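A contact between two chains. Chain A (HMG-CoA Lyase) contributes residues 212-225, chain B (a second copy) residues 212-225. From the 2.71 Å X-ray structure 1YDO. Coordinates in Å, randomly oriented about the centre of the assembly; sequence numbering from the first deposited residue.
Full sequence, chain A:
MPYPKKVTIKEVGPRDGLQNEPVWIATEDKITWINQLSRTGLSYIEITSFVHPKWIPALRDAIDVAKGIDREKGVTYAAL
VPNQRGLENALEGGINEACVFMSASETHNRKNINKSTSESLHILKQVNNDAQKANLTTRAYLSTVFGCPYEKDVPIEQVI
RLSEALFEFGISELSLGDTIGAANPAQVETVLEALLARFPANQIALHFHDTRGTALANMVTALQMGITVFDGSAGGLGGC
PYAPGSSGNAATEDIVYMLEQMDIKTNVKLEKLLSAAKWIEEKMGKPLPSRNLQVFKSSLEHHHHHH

Chain A 212-225: RGTALANMVTALQM
Chain B, residues 212-225: RGTALANMVTALQM

The backbones of two identical helices come into contact where Ala A217 meets Ala B217: CA of Ala A217 lies 3.9 Å from CA of Ala B217. Each helix spans residues 215-225; the N-to-C directions run 39° apart (signed crossing angle -39°), and the axes approach to 7.5 Å. Alanine suits this position because its CA-to-CB bond points sideways, so the small methyl lies beside the close approach of the main chains rather than between them. That methyl packs against the partner helix, with Ala A217 CB 4.0 Å from Val B220 CG2 and, reciprocally, Val A220 CG2 4.1 Å from Ala B217 CB. Val A220 and Val B220, compact and apolar, both chi1 t, direct their CA-to-CB bonds toward the other chain and pack on these methyls.

Before each helix, the loop receives the partner's leucine, whose apolar branched side chain is long enough to reach it. Gly A213 (phi/psi 61/36) and Gly B213 adopt positive phi, which favours glycine, and the carbonyls meet methyls: Gly A213 O is 3.1 Å from Leu B216 CD2, and Leu A216 CD2 is 3.1 Å from Gly B213 O, close packing without a hydrogen bond. The CA-to-CB bonds of Leu A216 and Leu B216 point toward the partner, with chi1 between wells (-94° and -96°) and chi2 p. Thr A214 CG2 adds a looser contact 4.1 Å from Leu B216 CD2. Thr A214 and Thr B214 (phi/psi -117/6, chi1 p) occupy the N-cap position, but their side chains make no capping bond.

Beyond the crossing, phi/psi near -60/-45 through residue 222, then -54/-32 at Leu A223 and -77/-29 at Gln A224, carry the chains to Gln A224 and Gln B224, with chi1 m and chi2 t. An amide both donates and accepts, so the two extended side chains pair reciprocally: Gln B224 NE2 donates to Gln A224 OE1 at 3.2 Å (158°), and Gln A224 NE2 to Gln B224 OE1 at 3.2 Å (157°). Between the two stretches 475 Å², both sides summed, is buried.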

# COMPACT_ATOMS: atom_id res chain seq x y z
N ARG A 212 4.16 -4.60 5.83
CA ARG A 212 3.62 -5.57 4.90
C ARG A 212 2.83 -4.87 3.79
O ARG A 212 2.11 -5.50 3.02
CB ARG A 212 2.72 -6.57 5.63
CG ARG A 212 3.40 -7.89 5.95
CD ARG A 212 4.66 -7.72 6.80
NE ARG A 212 5.34 -9.00 6.97
CZ ARG A 212 4.99 -9.93 7.85
NH1 ARG A 212 3.95 -9.73 8.65
NH2 ARG A 212 5.66 -11.07 7.92
N GLY A 213 2.97 -3.55 3.74
CA GLY A 213 2.28 -2.75 2.76
C GLY A 213 0.77 -2.84 2.84
O GLY A 213 0.11 -2.80 1.81
N THR A 214 0.22 -2.95 4.04
CA THR A 214 -1.23 -3.04 4.17
C THR A 214 -1.80 -1.87 4.92
O THR A 214 -3.00 -1.83 5.19
CB THR A 214 -1.66 -4.37 4.86
OG1 THR A 214 -0.93 -4.53 6.07
CG2 THR A 214 -1.38 -5.57 3.97
N ALA A 215 -0.94 -0.91 5.23
CA ALA A 215 -1.34 0.28 5.97
C ALA A 215 -2.55 1.00 5.41
O ALA A 215 -3.58 1.10 6.06
CB ALA A 215 -0.18 1.25 6.05
N LEU A 216 -2.40 1.54 4.21
CA LEU A 216 -3.50 2.27 3.60
C LEU A 216 -4.76 1.42 3.52
O LEU A 216 -5.86 1.93 3.69
CB LEU A 216 -3.07 2.76 2.22
CG LEU A 216 -2.51 4.18 2.14
CD1 LEU A 216 -1.45 4.41 3.18
CD2 LEU A 216 -1.96 4.39 0.76
N ALA A 217 -4.58 0.12 3.29
CA ALA A 217 -5.71 -0.81 3.21
C ALA A 217 -6.42 -0.84 4.54
O ALA A 217 -7.64 -0.75 4.62
CB ALA A 217 -5.21 -2.18 2.86
N ASN A 218 -5.65 -0.99 5.60
CA ASN A 218 -6.24 -1.00 6.92
C ASN A 218 -6.87 0.35 7.19
O ASN A 218 -7.89 0.45 7.87
CB ASN A 218 -5.18 -1.30 7.98
CG ASN A 218 -4.56 -2.67 7.82
OD1 ASN A 218 -5.26 -3.64 7.52
ND2 ASN A 218 -3.26 -2.77 8.02
N MSE A 219 -6.29 1.40 6.64
CA MSE A 219 -6.84 2.72 6.88
C MSE A 219 -8.24 2.86 6.31
O MSE A 219 -9.10 3.50 6.92
CB MSE A 219 -5.94 3.75 6.25
CG MSE A 219 -6.08 5.07 6.88
SE MSE A 219 -4.50 6.00 6.44
CE MSE A 219 -3.19 4.92 7.41
N VAL A 220 -8.46 2.29 5.13
CA VAL A 220 -9.76 2.38 4.51
C VAL A 220 -10.79 1.74 5.42
O VAL A 220 -11.84 2.32 5.68
CB VAL A 220 -9.78 1.69 3.14
CG1 VAL A 220 -11.21 1.58 2.64
CG2 VAL A 220 -8.94 2.48 2.16
N THR A 221 -10.49 0.53 5.90
CA THR A 221 -11.41 -0.17 6.80
C THR A 221 -11.71 0.72 8.01
O THR A 221 -12.86 0.85 8.42
CB THR A 221 -10.79 -1.49 7.28
OG1 THR A 221 -10.51 -2.32 6.16
CG2 THR A 221 -11.74 -2.22 8.21
N ALA A 222 -10.67 1.33 8.58
CA ALA A 222 -10.85 2.21 9.71
C ALA A 222 -11.71 3.41 9.31
O ALA A 222 -12.65 3.78 10.02
CB ALA A 222 -9.50 2.67 10.23
N LEU A 223 -11.41 4.03 8.18
CA LEU A 223 -12.20 5.17 7.74
C LEU A 223 -13.67 4.80 7.69
O LEU A 223 -14.54 5.65 7.91
CB LEU A 223 -11.75 5.64 6.36
CG LEU A 223 -10.59 6.62 6.35
CD1 LEU A 223 -10.10 6.76 4.94
CD2 LEU A 223 -11.03 7.96 6.92
N GLN A 224 -13.94 3.54 7.39
CA GLN A 224 -15.31 3.06 7.31
C GLN A 224 -15.92 2.83 8.68
O GLN A 224 -17.14 2.93 8.83
CB GLN A 224 -15.35 1.75 6.53
CG GLN A 224 -15.15 1.88 5.04
CD GLN A 224 -15.18 0.52 4.35
OE1 GLN A 224 -15.16 0.43 3.12
NE2 GLN A 224 -15.21 -0.55 5.14
N MSE A 225 -15.09 2.52 9.66
CA MSE A 225 -15.59 2.28 11.01
C MSE A 225 -15.88 3.58 11.74
O MSE A 225 -16.66 3.59 12.68
CB MSE A 225 -14.59 1.47 11.82
CG MSE A 225 -14.32 0.06 11.28
SE MSE A 225 -15.93 -1.04 11.24
CE MSE A 225 -16.48 -0.71 13.08
N ARG B 212 0.79 4.93 -6.79
CA ARG B 212 0.53 5.84 -5.69
C ARG B 212 0.36 5.05 -4.40
O ARG B 212 -0.08 5.58 -3.38
CB ARG B 212 -0.72 6.68 -5.96
CG ARG B 212 -0.44 8.08 -6.46
CD ARG B 212 0.35 8.09 -7.76
NE ARG B 212 0.71 9.45 -8.15
CZ ARG B 212 -0.11 10.28 -8.77
NH1 ARG B 212 -1.33 9.89 -9.09
NH2 ARG B 212 0.30 11.51 -9.06
N GLY B 213 0.69 3.77 -4.47
CA GLY B 213 0.59 2.92 -3.31
C GLY B 213 -0.80 2.76 -2.75
O GLY B 213 -0.97 2.63 -1.54
N THR B 214 -1.80 2.74 -3.62
CA THR B 214 -3.17 2.59 -3.16
C THR B 214 -3.79 1.33 -3.68
O THR B 214 -4.97 1.09 -3.46
CB THR B 214 -4.05 3.82 -3.58
OG1 THR B 214 -3.92 4.06 -4.98
CG2 THR B 214 -3.62 5.06 -2.83
N ALA B 215 -2.99 0.50 -4.34
CA ALA B 215 -3.47 -0.75 -4.92
C ALA B 215 -4.22 -1.65 -3.95
O ALA B 215 -5.39 -1.94 -4.15
CB ALA B 215 -2.32 -1.52 -5.54
N LEU B 216 -3.52 -2.10 -2.92
CA LEU B 216 -4.13 -2.98 -1.95
C LEU B 216 -5.38 -2.36 -1.36
O LEU B 216 -6.38 -3.05 -1.13
CB LEU B 216 -3.13 -3.36 -0.85
CG LEU B 216 -2.40 -4.69 -1.07
CD1 LEU B 216 -1.84 -4.77 -2.48
CD2 LEU B 216 -1.32 -4.83 -0.02
N ALA B 217 -5.33 -1.06 -1.14
CA ALA B 217 -6.47 -0.33 -0.58
C ALA B 217 -7.63 -0.46 -1.54
O ALA B 217 -8.75 -0.78 -1.13
CB ALA B 217 -6.10 1.12 -0.40
N ASN B 218 -7.38 -0.21 -2.82
CA ASN B 218 -8.44 -0.33 -3.80
C ASN B 218 -8.91 -1.76 -3.84
O ASN B 218 -10.08 -2.04 -4.02
CB ASN B 218 -7.97 0.11 -5.18
CG ASN B 218 -7.58 1.56 -5.22
OD1 ASN B 218 -8.26 2.41 -4.65
ND2 ASN B 218 -6.49 1.86 -5.91
N MSE B 219 -7.99 -2.69 -3.64
CA MSE B 219 -8.37 -4.08 -3.67
C MSE B 219 -9.39 -4.44 -2.60
O MSE B 219 -10.31 -5.22 -2.85
CB MSE B 219 -7.16 -4.93 -3.48
CG MSE B 219 -7.33 -6.28 -4.03
SE MSE B 219 -5.55 -6.89 -4.26
CE MSE B 219 -4.94 -5.70 -5.68
N VAL B 220 -9.22 -3.89 -1.41
CA VAL B 220 -10.15 -4.16 -0.32
C VAL B 220 -11.55 -3.73 -0.70
O VAL B 220 -12.50 -4.48 -0.53
CB VAL B 220 -9.73 -3.44 0.98
CG1 VAL B 220 -10.85 -3.57 2.01
CG2 VAL B 220 -8.45 -4.05 1.54
N THR B 221 -11.67 -2.51 -1.22
CA THR B 221 -12.96 -1.98 -1.65
C THR B 221 -13.58 -2.93 -2.66
O THR B 221 -14.76 -3.25 -2.59
CB THR B 221 -12.80 -0.59 -2.29
OG1 THR B 221 -12.24 0.31 -1.32
CG2 THR B 221 -14.13 -0.05 -2.75
N ALA B 222 -12.77 -3.38 -3.61
CA ALA B 222 -13.24 -4.31 -4.63
C ALA B 222 -13.67 -5.63 -3.97
O ALA B 222 -14.76 -6.16 -4.26
CB ALA B 222 -12.14 -4.56 -5.67
N LEU B 223 -12.84 -6.17 -3.08
CA LEU B 223 -13.18 -7.41 -2.41
C LEU B 223 -14.55 -7.29 -1.77
O LEU B 223 -15.28 -8.27 -1.66
CB LEU B 223 -12.15 -7.74 -1.34
CG LEU B 223 -10.95 -8.52 -1.84
CD1 LEU B 223 -9.92 -8.54 -0.76
CD2 LEU B 223 -11.37 -9.91 -2.22
N GLN B 224 -14.87 -6.08 -1.34
CA GLN B 224 -16.15 -5.81 -0.70
C GLN B 224 -17.28 -5.73 -1.71
O GLN B 224 -18.41 -6.05 -1.38
CB GLN B 224 -16.08 -4.51 0.08
CG GLN B 224 -15.28 -4.56 1.36
CD GLN B 224 -15.27 -3.22 2.07
OE1 GLN B 224 -14.80 -3.11 3.20
NE2 GLN B 224 -15.80 -2.19 1.41
N MSE B 225 -16.99 -5.31 -2.93
CA MSE B 225 -18.02 -5.19 -3.94
C MSE B 225 -18.36 -6.54 -4.57
O MSE B 225 -19.43 -6.70 -5.16
CB MSE B 225 -17.58 -4.25 -5.05
CG MSE B 225 -17.29 -2.82 -4.62
SE MSE B 225 -18.86 -1.89 -4.02
CE MSE B 225 -20.09 -2.46 -5.42